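Oxidored_FMN domain-containing protein ([Pseudomonas] geniculata N1, PDB 6L6J) probably oxidises the amine 6-hydroxypseudooxynicotine, using flavin mononucleotide and a [4Fe-4S] cluster as redox cofactors. Local coordinates at residues A[330-335]-A[377-382]. Sequence-based numbering, arbitrary orientation.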
ATOM      1  N   PRO A 330     -18.245  -0.975   3.339  1.00 28.60           N
ATOM      2  CA  PRO A 330     -19.648  -0.760   2.988  1.00 27.89           C
ATOM      3  C   PRO A 330     -20.691  -1.494   3.847  1.00 28.02           C
ATOM      4  O   PRO A 330     -21.682  -0.890   4.214  1.00 28.47           O
ATOM      5  CB  PRO A 330     -19.757  -1.257   1.545  1.00 28.66           C
ATOM      6  CG  PRO A 330     -18.353  -1.122   0.987  1.00 28.30           C
ATOM      7  CD  PRO A 330     -17.433  -1.343   2.170  1.00 28.63           C
ATOM      8  N   ASN A 331     -20.487  -2.777   4.143  1.00 30.16           N
ATOM      9  CA  ASN A 331     -21.515  -3.581   4.863  1.00 29.79           C
ATOM     10  C   ASN A 331     -21.597  -3.129   6.322  1.00 32.41           C
ATOM     11  O   ASN A 331     -22.701  -3.259   6.908  1.00 37.23           O
ATOM     12  CB  ASN A 331     -21.286  -5.082   4.737  1.00 29.29           C
ATOM     13  CG  ASN A 331     -21.781  -5.607   3.403  1.00 29.77           C
ATOM     14  OD1 ASN A 331     -22.292  -4.850   2.573  1.00 28.20           O
ATOM     15  ND2 ASN A 331     -21.595  -6.893   3.173  1.00 27.99           N
ATOM     16  N   LYS A 332     -20.514  -2.570   6.876  1.00 30.07           N
ATOM     17  CA  LYS A 332     -20.480  -2.137   8.296  1.00 30.45           C
ATOM     18  C   LYS A 332     -21.246  -0.811   8.477  1.00 31.14           C
ATOM     19  O   LYS A 332     -22.012  -0.695   9.454  1.00 30.28           O
ATOM     20  CB  LYS A 332     -19.032  -2.052   8.769  1.00 29.46           C
ATOM     21  CG  LYS A 332     -18.212  -3.279   8.453  1.00 28.14           C
ATOM     22  CD  LYS A 332     -17.151  -3.583   9.469  1.00 29.83           C
ATOM     23  CE  LYS A 332     -16.017  -4.377   8.852  1.00 30.56           C
ATOM     24  NZ  LYS A 332     -14.909  -4.612   9.809  1.00 30.48           N
ATOM     25  N   ILE A 333     -21.035   0.167   7.589  1.00 34.36           N
ATOM     26  CA  ILE A 333     -21.809   1.451   7.567  1.00 34.84           C
ATOM     27  C   ILE A 333     -23.293   1.072   7.490  1.00 36.11           C
ATOM     28  O   ILE A 333     -24.084   1.487   8.382  1.00 34.12           O
ATOM     29  CB  ILE A 333     -21.391   2.359   6.392  1.00 32.70           C
ATOM     30  CG1 ILE A 333     -19.963   2.878   6.546  1.00 31.27           C
ATOM     31  CG2 ILE A 333     -22.374   3.513   6.205  1.00 32.80           C
ATOM     32  CD1 ILE A 333     -19.387   3.491   5.276  1.00 30.29           C
ATOM     33  N   ASP A 334     -23.624   0.230   6.508  1.00 38.32           N
ATOM     34  CA  ASP A 334     -25.011  -0.257   6.243  1.00 39.62           C
ATOM     35  C   ASP A 334     -25.634  -0.947   7.475  1.00 37.38           C
ATOM     36  O   ASP A 334     -26.853  -0.987   7.553  1.00 40.65           O
ATOM     37  CB  ASP A 334     -25.032  -1.199   5.041  1.00 37.32           C
ATOM     38  CG  ASP A 334     -26.385  -1.314   4.374  1.00 37.76           C
ATOM     39  OD1 ASP A 334     -27.228  -0.387   4.544  1.00 39.46           O
ATOM     40  OD2 ASP A 334     -26.588  -2.327   3.691  1.00 37.31           O
ATOM     41  N   ALA A 335     -24.837  -1.464   8.406  1.00 36.73           N
ATOM     42  CA  ALA A 335     -25.313  -2.125   9.643  1.00 34.67           C
ATOM     43  C   ALA A 335     -25.237  -1.181  10.856  1.00 38.31           C
ATOM     44  O   ALA A 335     -25.461  -1.682  11.994  1.00 40.17           O
ATOM     45  CB  ALA A 335     -24.484  -3.363   9.876  1.00 32.64           C
ATOM     46  N   HIS A 377     -10.412 -15.303   5.674  1.00 33.67           N
ATOM     47  CA  HIS A 377     -11.495 -14.338   5.369  1.00 36.80           C
ATOM     48  C   HIS A 377     -11.258 -13.051   6.159  1.00 31.50           C
ATOM     49  O   HIS A 377     -10.675 -13.055   7.238  1.00 28.95           O
ATOM     50  CB  HIS A 377     -12.870 -15.003   5.582  1.00 41.88           C
ATOM     51  CG  HIS A 377     -13.042 -16.217   4.723  1.00 49.42           C
ATOM     52  ND1 HIS A 377     -12.806 -16.196   3.340  1.00 53.91           N
ATOM     53  CD2 HIS A 377     -13.391 -17.490   5.027  1.00 50.46           C
ATOM     54  CE1 HIS A 377     -13.025 -17.398   2.840  1.00 51.76           C
ATOM     55  NE2 HIS A 377     -13.390 -18.207   3.855  1.00 52.96           N
ATOM     56  N   PRO A 378     -11.664 -11.893   5.602  1.00 31.18           N
ATOM     57  CA  PRO A 378     -11.614 -10.624   6.328  1.00 30.78           C
ATOM     58  C   PRO A 378     -12.359 -10.543   7.668  1.00 28.11           C
ATOM     59  O   PRO A 378     -11.825  -9.912   8.541  1.00 28.56           O
ATOM     60  CB  PRO A 378     -12.213  -9.597   5.354  1.00 29.35           C
ATOM     61  CG  PRO A 378     -12.824 -10.399   4.227  1.00 29.11           C
ATOM     62  CD  PRO A 378     -12.107 -11.728   4.208  1.00 29.44           C
ATOM     63  N   GLU A 379     -13.553 -11.118   7.773  1.00 30.30           N
ATOM     64  CA  GLU A 379     -14.401 -11.055   8.999  1.00 33.20           C
ATOM     65  C   GLU A 379     -14.609 -12.448   9.607  1.00 36.48           C
ATOM     66  O   GLU A 379     -14.431 -12.568  10.830  1.00 39.41           O
ATOM     67  CB  GLU A 379     -15.752 -10.426   8.698  1.00 33.24           C
ATOM     68  CG  GLU A 379     -15.644  -9.047   8.062  1.00 36.09           C
ATOM     69  CD  GLU A 379     -14.942  -7.968   8.881  1.00 34.89           C
ATOM     70  OE1 GLU A 379     -14.828  -8.089  10.114  1.00 34.85           O
ATOM     71  OE2 GLU A 379     -14.523  -6.993   8.277  1.00 35.74           O
ATOM     72  N   LYS A 380     -14.946 -13.461   8.802  1.00 35.29           N
ATOM     73  CA  LYS A 380     -15.342 -14.803   9.306  1.00 38.12           C
ATOM     74  C   LYS A 380     -14.119 -15.585   9.800  1.00 36.83           C
ATOM     75  O   LYS A 380     -13.045 -15.497   9.177  1.00 38.23           O
ATOM     76  CB  LYS A 380     -16.075 -15.592   8.217  1.00 43.56           C
ATOM     77  CG  LYS A 380     -17.458 -15.063   7.863  1.00 45.89           C
ATOM     78  CD  LYS A 380     -18.226 -15.983   6.941  1.00 51.40           C
ATOM     79  CE  LYS A 380     -17.605 -16.106   5.561  1.00 55.19           C
ATOM     80  NZ  LYS A 380     -18.595 -16.572   4.553  1.00 55.61           N
ATOM     81  N   VAL A 381     -14.286 -16.344  10.880  1.00 35.60           N
ATOM     82  CA  VAL A 381     -13.254 -17.286  11.394  1.00 36.98           C
ATOM     83  C   VAL A 381     -13.938 -18.624  11.632  1.00 38.05           C
ATOM     84  O   VAL A 381     -15.129 -18.682  11.886  1.00 34.18           O
ATOM     85  CB  VAL A 381     -12.554 -16.750  12.660  1.00 39.04           C
ATOM     86  CG1 VAL A 381     -11.672 -15.547  12.352  1.00 38.36           C
ATOM     87  CG2 VAL A 381     -13.532 -16.423  13.783  1.00 37.44           C
ATOM     88  N   PRO A 382     -13.215 -19.758  11.504  1.00 46.42           N
ATOM     89  CA  PRO A 382     -13.727 -21.050  11.962  1.00 43.76           C
ATOM     90  C   PRO A 382     -14.067 -20.978  13.448  1.00 46.56           C
ATOM     91  O   PRO A 382     -13.319 -20.379  14.220  1.00 46.78           O
ATOM     92  CB  PRO A 382     -12.567 -22.030  11.731  1.00 42.25           C
ATOM     93  CG  PRO A 382     -11.713 -21.360  10.678  1.00 44.85           C
ATOM     94  CD  PRO A 382     -11.874 -19.866  10.903  1.00 46.56           C
TER
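Glu379, in the loop that leads to strand 390-394, reaches across to Lys332 of helix 329-334, and this single pair of side chains makes up the whole contact. The two come from opposite directions and meet at their charged ends, bridging backbones whose CA atoms at Lys332 and Glu379 are 10.8 Å apart. On the loop side, CG of Glu379 lies anti to its carbonyl carbon (chi1 -55°), and a further bend at chi2 brings OE2 toward the ammonium group. Lys332 NZ donates a hydrogen bond of 2.9 Å to Glu379 OE2, and the pair is also a salt bridge. The ammonium nitrogen arrives on the syn side of that oxygen but stands 35° out of the carboxylate plane. The other oxygen, OE1 of Glu379, stays 3.5 Å from Lys332 NZ, making the grip one-sided rather than forked.

Lys332 NZ has two more partners, a salt bridge to Asp326 and a hydrogen bond to the carbonyl oxygen of Asp340, and its positive charge probably eases the closeness of the like-charged Asp326 and Glu379 carboxylates. Shortening Glu379 to an alanine removes the carboxylate, which would probably leave Lys332 with Asp326 and Asp340 and deprive the loop of its ionic tie to helix 329-334. Beyond Glu379, whose carbonyl oxygen accepts a hydrogen bond from Lys409, the loop passes to Val381, packed on Lys409 and Arg410 of helix 398-410 and on Met665 of helix 653-666.

The salt bridge thus spans a domain junction: it ties the last part of the flavin-binding TIM barrel to the linker entering the first strand of the Rossmann-like, ADP-binding domain, with the Glu379 side chain about 13 Å from the iron-sulfur cluster.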